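Long-range contacts in sugar kinase (PDB 2RBC), which probably phosphorylates a sugar or related carbohydrate with ATP, as a putative ribokinase of the pfkB carbohydrate kinase family: residues G67-A72 and L162-W167; D188-P193 and V208-A213. One frame throughout, in Å; residues are numbered along the deposited sequence.

Overall arrangement
Both contacts meet the large mixed sheet of this ribokinase-like fold, where strands 160-163 and 185-189 run side by side. Contact 1 (67-72 with 162-167) is buried, its centre about 5 Å from that of the chain, and sets the start of helix 68-78 against the end of strand 160-163. Contact 2 (188-193 with 208-213) lies about 10 Å from the chain centre, is partly buried, and pairs two parallel strands before they run into loop and helix. Their chemistry differs accordingly: contact 1 is mostly side-chain packing around one buried carboxylate, contact 2 mostly backbone and hydroxyl hydrogen bonds. A probable Asp188 N to Val163 O hydrogen bond links them, and Val165 packs on Asp188, Asp190 and Val191.

Contact 1: G67-A72 and L162-W167; sequences GMASSA and LVDVRW
Ala69 and Asp164 bring the two backbones within 6.0 Å between their CA atoms, where the first turn of helix 68-78 meets the loop leaving parallel strand 160-163. This is a helix start set against the C-terminal end of a strand in the central sheet of the ribokinase-like fold. Asp164 is the main polar element. Its OD2 lies 3.1 Å from the backbone N of Ala69, and the N-H...O angle of 134° makes that bond weak. The firmer partner of this buried oxygen is the backbone N of Ala37, with Ala69 as a weak second. The other oxygen closes an Asx turn: Arg166 N donates to Asp164 OD1 over 2.9 Å, from 48° out of the carboxylate plane. With both oxygens engaged, the carboxylate is restrained in rotation. Selenomethionine Met68 crosses Asp164 at about a right angle. Its chain, bent at the last torsion (chi3 -70°), carries CE past the carboxylate to Val165 CG2, 4.0 Å away, while its CB packs against OD2. Deeper along the strand, Ala72 CB presses on Leu162 CD2 at 3.4 Å, tighter than usual for two carbons. Leu162 also touches His279 and Ala283 of helix 274-287, which borders the contact. At the less buried margin, Met68 CE sits over one face of the Arg166 guanidinium, 3.7 Å from NH2.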
loop_
_atom_site.group_PDB
_atom_site.type_symbol
_atom_site.label_atom_id
_atom_site.label_comp_id
_atom_site.label_asym_id
_atom_site.label_seq_id
_atom_site.Cartn_x
_atom_site.Cartn_y
_atom_site.Cartn_z
ATOM N N GLY A 67 -5.168 5.793 -12.079
ATOM C CA GLY A 67 -6.600 6.108 -11.986
ATOM C C GLY A 67 -7.096 6.408 -13.386
ATOM O O GLY A 67 -6.310 6.683 -14.263
HETATM N N MSE A 68 -8.398 6.293 -13.625
HETATM C CA MSE A 68 -8.913 6.398 -14.977
HETATM C C MSE A 68 -8.489 7.680 -15.679
HETATM O O MSE A 68 -7.849 7.615 -16.707
HETATM C CB MSE A 68 -10.423 6.266 -14.976
HETATM C CG MSE A 68 -10.869 4.896 -14.491
HETATM SE SE MSE A 68 -12.811 4.840 -14.257
HETATM C CE MSE A 68 -13.031 6.012 -12.693
ATOM N N ALA A 69 -8.838 8.842 -15.132
ATOM C CA ALA A 69 -8.453 10.103 -15.802
ATOM C C ALA A 69 -6.943 10.308 -15.904
ATOM O O ALA A 69 -6.433 10.885 -16.881
ATOM C CB ALA A 69 -9.083 11.323 -15.136
ATOM N N SER A 70 -6.226 9.892 -14.876
ATOM C CA SER A 70 -4.786 10.168 -14.788
ATOM C C SER A 70 -4.036 9.363 -15.865
ATOM O O SER A 70 -3.109 9.852 -16.494
ATOM C CB SER A 70 -4.262 9.789 -13.399
ATOM O OG SER A 70 -4.763 10.696 -12.452
ATOM N N SER A 71 -4.443 8.114 -16.024
ATOM C CA SER A 71 -3.847 7.229 -16.998
ATOM C C SER A 71 -4.204 7.659 -18.443
ATOM O O SER A 71 -3.400 7.529 -19.356
ATOM C CB SER A 71 -4.355 5.800 -16.731
ATOM O OG SER A 71 -3.805 5.265 -15.521
ATOM N N ALA A 72 -5.436 8.108 -18.638
ATOM C CA ALA A 72 -5.888 8.676 -19.902
ATOM C C ALA A 72 -5.021 9.892 -20.223
ATOM O O ALA A 72 -4.552 10.039 -21.353
ATOM C CB ALA A 72 -7.411 9.092 -19.833
ATOM N N LEU A 162 -11.976 15.009 -21.736
ATOM C CA LEU A 162 -12.312 13.628 -21.415
ATOM C C LEU A 162 -12.614 13.541 -19.935
ATOM O O LEU A 162 -11.840 14.051 -19.107
ATOM C CB LEU A 162 -11.143 12.705 -21.778
ATOM C CG LEU A 162 -11.263 11.226 -21.401
ATOM C CD1 LEU A 162 -12.484 10.537 -21.998
ATOM C CD2 LEU A 162 -9.925 10.506 -21.668
ATOM N N VAL A 163 -13.744 12.932 -19.563
ATOM C CA VAL A 163 -14.106 12.862 -18.146
ATOM C C VAL A 163 -14.419 11.417 -17.792
ATOM O O VAL A 163 -14.971 10.699 -18.613
ATOM C CB VAL A 163 -15.321 13.780 -17.747
ATOM C CG1 VAL A 163 -15.096 15.312 -18.211
ATOM C CG2 VAL A 163 -16.661 13.196 -18.235
ATOM N N ASP A 164 -14.035 11.014 -16.571
ATOM C CA ASP A 164 -14.432 9.714 -15.988
ATOM C C ASP A 164 -15.624 9.852 -15.030
ATOM O O ASP A 164 -16.170 10.934 -14.885
ATOM C CB ASP A 164 -13.209 8.982 -15.383
ATOM C CG ASP A 164 -12.714 9.557 -14.088
ATOM O OD1 ASP A 164 -13.489 10.248 -13.398
ATOM O OD2 ASP A 164 -11.507 9.322 -13.735
ATOM N N VAL A 165 -16.045 8.742 -14.422
ATOM C CA VAL A 165 -17.238 8.717 -13.586
ATOM C C VAL A 165 -16.943 9.064 -12.115
ATOM O O VAL A 165 -17.841 9.078 -11.305
ATOM C CB VAL A 165 -17.962 7.343 -13.643
ATOM C CG1 VAL A 165 -18.531 7.099 -15.048
ATOM C CG2 VAL A 165 -17.048 6.179 -13.141
ATOM N N ARG A 166 -15.705 9.410 -11.795
ATOM C CA ARG A 166 -15.295 9.557 -10.400
ATOM C C ARG A 166 -15.704 10.870 -9.719
ATOM O O ARG A 166 -15.938 10.889 -8.530
ATOM C CB ARG A 166 -13.782 9.364 -10.256
ATOM C CG ARG A 166 -13.265 9.551 -8.799
ATOM C CD ARG A 166 -13.877 8.537 -7.810
ATOM N NE ARG A 166 -13.301 7.242 -8.120
ATOM C CZ ARG A 166 -13.841 6.290 -8.890
ATOM N NH1 ARG A 166 -15.078 6.370 -9.395
ATOM N NH2 ARG A 166 -13.137 5.185 -9.119
ATOM N N TRP A 167 -15.764 11.957 -10.466
ATOM C CA TRP A 167 -16.118 13.261 -9.934
ATOM C C TRP A 167 -17.295 13.806 -10.781
ATOM O O TRP A 167 -17.142 14.748 -11.555
ATOM C CB TRP A 167 -14.916 14.204 -10.066
ATOM C CG TRP A 167 -15.004 15.409 -9.216
ATOM C CD1 TRP A 167 -16.092 15.857 -8.540
ATOM C CD2 TRP A 167 -13.969 16.373 -8.989
ATOM N NE1 TRP A 167 -15.792 17.013 -7.882
ATOM C CE2 TRP A 167 -14.485 17.336 -8.113
ATOM C CE3 TRP A 167 -12.631 16.476 -9.393
ATOM C CZ2 TRP A 167 -13.727 18.416 -7.657
ATOM C CZ3 TRP A 167 -11.892 17.540 -8.941
ATOM C CH2 TRP A 167 -12.437 18.496 -8.076
#

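Contact 2: D188-P193 and V208-A213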
loop_
_atom_site.group_PDB
_atom_site.type_symbol
_atom_site.label_atom_id
_atom_site.label_comp_id
_atom_site.label_asym_id
_atom_site.label_seq_id
_atom_site.Cartn_x
_atom_site.Cartn_y
_atom_site.Cartn_z
ATOM N N ASP A 188 -15.804 8.712 -20.584
ATOM C CA ASP A 188 -15.355 7.368 -20.258
ATOM C C ASP A 188 -16.461 6.803 -19.388
ATOM O O ASP A 188 -16.607 7.174 -18.234
ATOM C CB ASP A 188 -14.024 7.444 -19.499
ATOM C CG ASP A 188 -13.610 6.117 -18.872
ATOM O OD1 ASP A 188 -14.265 5.061 -19.124
ATOM O OD2 ASP A 188 -12.590 6.142 -18.141
ATOM N N GLY A 189 -17.298 5.970 -19.983
ATOM C CA GLY A 189 -18.470 5.457 -19.313
ATOM C C GLY A 189 -18.121 4.109 -18.737
ATOM O O GLY A 189 -18.438 3.054 -19.314
ATOM N N ASP A 190 -17.431 4.146 -17.614
ATOM C CA ASP A 190 -17.101 2.935 -16.878
ATOM C C ASP A 190 -18.087 2.708 -15.730
ATOM O O ASP A 190 -18.989 3.474 -15.509
ATOM C CB ASP A 190 -15.688 3.032 -16.335
ATOM C CG ASP A 190 -14.976 1.701 -16.276
ATOM O OD1 ASP A 190 -15.619 0.612 -16.217
ATOM O OD2 ASP A 190 -13.736 1.761 -16.368
ATOM N N VAL A 191 -17.888 1.613 -15.019
ATOM C CA VAL A 191 -18.810 1.169 -13.994
ATOM C C VAL A 191 -19.005 2.236 -12.936
ATOM O O VAL A 191 -18.058 2.874 -12.463
ATOM C CB VAL A 191 -18.323 -0.166 -13.394
ATOM C CG1 VAL A 191 -19.128 -0.508 -12.209
ATOM C CG2 VAL A 191 -18.428 -1.269 -14.467
ATOM N N ALA A 192 -20.264 2.475 -12.642
ATOM C CA ALA A 192 -20.685 3.464 -11.686
ATOM C C ALA A 192 -22.128 3.162 -11.475
ATOM O O ALA A 192 -22.709 2.394 -12.235
ATOM C CB ALA A 192 -20.543 4.902 -12.242
ATOM N N PRO A 193 -22.731 3.790 -10.465
ATOM C CA PRO A 193 -24.169 3.705 -10.335
ATOM C C PRO A 193 -24.818 4.137 -11.633
ATOM O O PRO A 193 -24.313 5.051 -12.305
ATOM C CB PRO A 193 -24.475 4.684 -9.213
ATOM C CG PRO A 193 -23.220 4.713 -8.393
ATOM C CD PRO A 193 -22.115 4.574 -9.380
ATOM N N VAL A 208 -17.506 6.333 -24.615
ATOM C CA VAL A 208 -16.892 5.026 -24.796
ATOM C C VAL A 208 -17.194 4.298 -23.523
ATOM O O VAL A 208 -16.634 4.627 -22.481
ATOM C CB VAL A 208 -15.373 5.067 -25.031
ATOM C CG1 VAL A 208 -14.838 3.643 -25.274
ATOM C CG2 VAL A 208 -15.013 6.071 -26.148
ATOM N N PHE A 209 -18.142 3.363 -23.605
ATOM C CA PHE A 209 -18.517 2.526 -22.467
ATOM C C PHE A 209 -17.622 1.271 -22.407
ATOM O O PHE A 209 -17.235 0.724 -23.443
ATOM C CB PHE A 209 -19.972 2.013 -22.597
ATOM C CG PHE A 209 -21.030 3.076 -22.511
ATOM C CD1 PHE A 209 -21.416 3.607 -21.268
ATOM C CD2 PHE A 209 -21.724 3.484 -23.664
ATOM C CE1 PHE A 209 -22.450 4.548 -21.188
ATOM C CE2 PHE A 209 -22.744 4.432 -23.611
ATOM C CZ PHE A 209 -23.114 4.978 -22.375
ATOM N N SER A 210 -17.324 0.806 -21.185
ATOM C CA SER A 210 -16.706 -0.491 -20.994
ATOM C C SER A 210 -17.838 -1.489 -21.105
ATOM O O SER A 210 -19.008 -1.143 -20.893
ATOM C CB SER A 210 -16.088 -0.584 -19.589
ATOM O OG SER A 210 -17.093 -0.398 -18.616
ATOM N N GLU A 211 -17.512 -2.731 -21.420
ATOM C CA GLU A 211 -18.555 -3.743 -21.473
ATOM C C GLU A 211 -19.432 -3.853 -20.179
ATOM O O GLU A 211 -20.673 -3.871 -20.227
ATOM C CB GLU A 211 -17.929 -5.082 -21.859
ATOM C CG GLU A 211 -18.921 -6.210 -21.793
ATOM C CD GLU A 211 -18.414 -7.465 -22.482
ATOM O OE1 GLU A 211 -17.258 -7.487 -22.958
ATOM O OE2 GLU A 211 -19.214 -8.425 -22.530
ATOM N N PRO A 212 -18.800 -3.929 -19.012
ATOM C CA PRO A 212 -19.608 -3.967 -17.803
ATOM C C PRO A 212 -20.530 -2.769 -17.589
ATOM O O PRO A 212 -21.650 -2.935 -17.107
ATOM C CB PRO A 212 -18.572 -4.025 -16.685
ATOM C CG PRO A 212 -17.331 -4.354 -17.292
ATOM C CD PRO A 212 -17.365 -3.998 -18.719
ATOM N N ALA A 213 -20.091 -1.562 -17.941
ATOM C CA ALA A 213 -20.951 -0.383 -17.761
ATOM C C ALA A 213 -22.169 -0.451 -18.700
ATOM O O ALA A 213 -23.318 -0.224 -18.290
ATOM C CB ALA A 213 -20.134 0.898 -18.044
HETATM O O HOH W 1 -15.203 2.866 -20.208
#
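Backbone pairing comes first: Asp188 with Val208 and Gly189 with Phe209 are parallel bridges, with CA-CA separations of 5.3 and 4.3 Å. Gly189 N donates to Val208 O over 2.9 Å, and Ser210 N to Gly189 O over 3.1 Å. Gly189 O also receives a CA-H...O contact from Phe209 CA and lies at the edge of the Phe209 ring, near its plane.

A second group of hydrogen bonds uses side chains. Ser210 OG donates to Asp190 OD1 over 3.0 Å, and Val191 N reaches the same oxygen from the opposite face of the carboxylate plane. As the helix N-cap, Ser210 OG in turn accepts from Ala213 N. A water donates to both Asp188 OD1, 2.6 Å away, and Val208 O.

Among the apolar contacts, buried Ala213 packs its CB on Asp190 C at 3.6 Å. More exposed, Val191 CG2 meets Pro212 CB at 3.5 Å, the two side chains crossing at about a right angle.

The two backbone bonds join the parallel strands, and the Ser210-Asp190 bond ties the helix start to the loop after strand 185-189, within a beta-alpha-beta unit (185-189, 194-200, 206-210), a building block of the ribokinase-like fold.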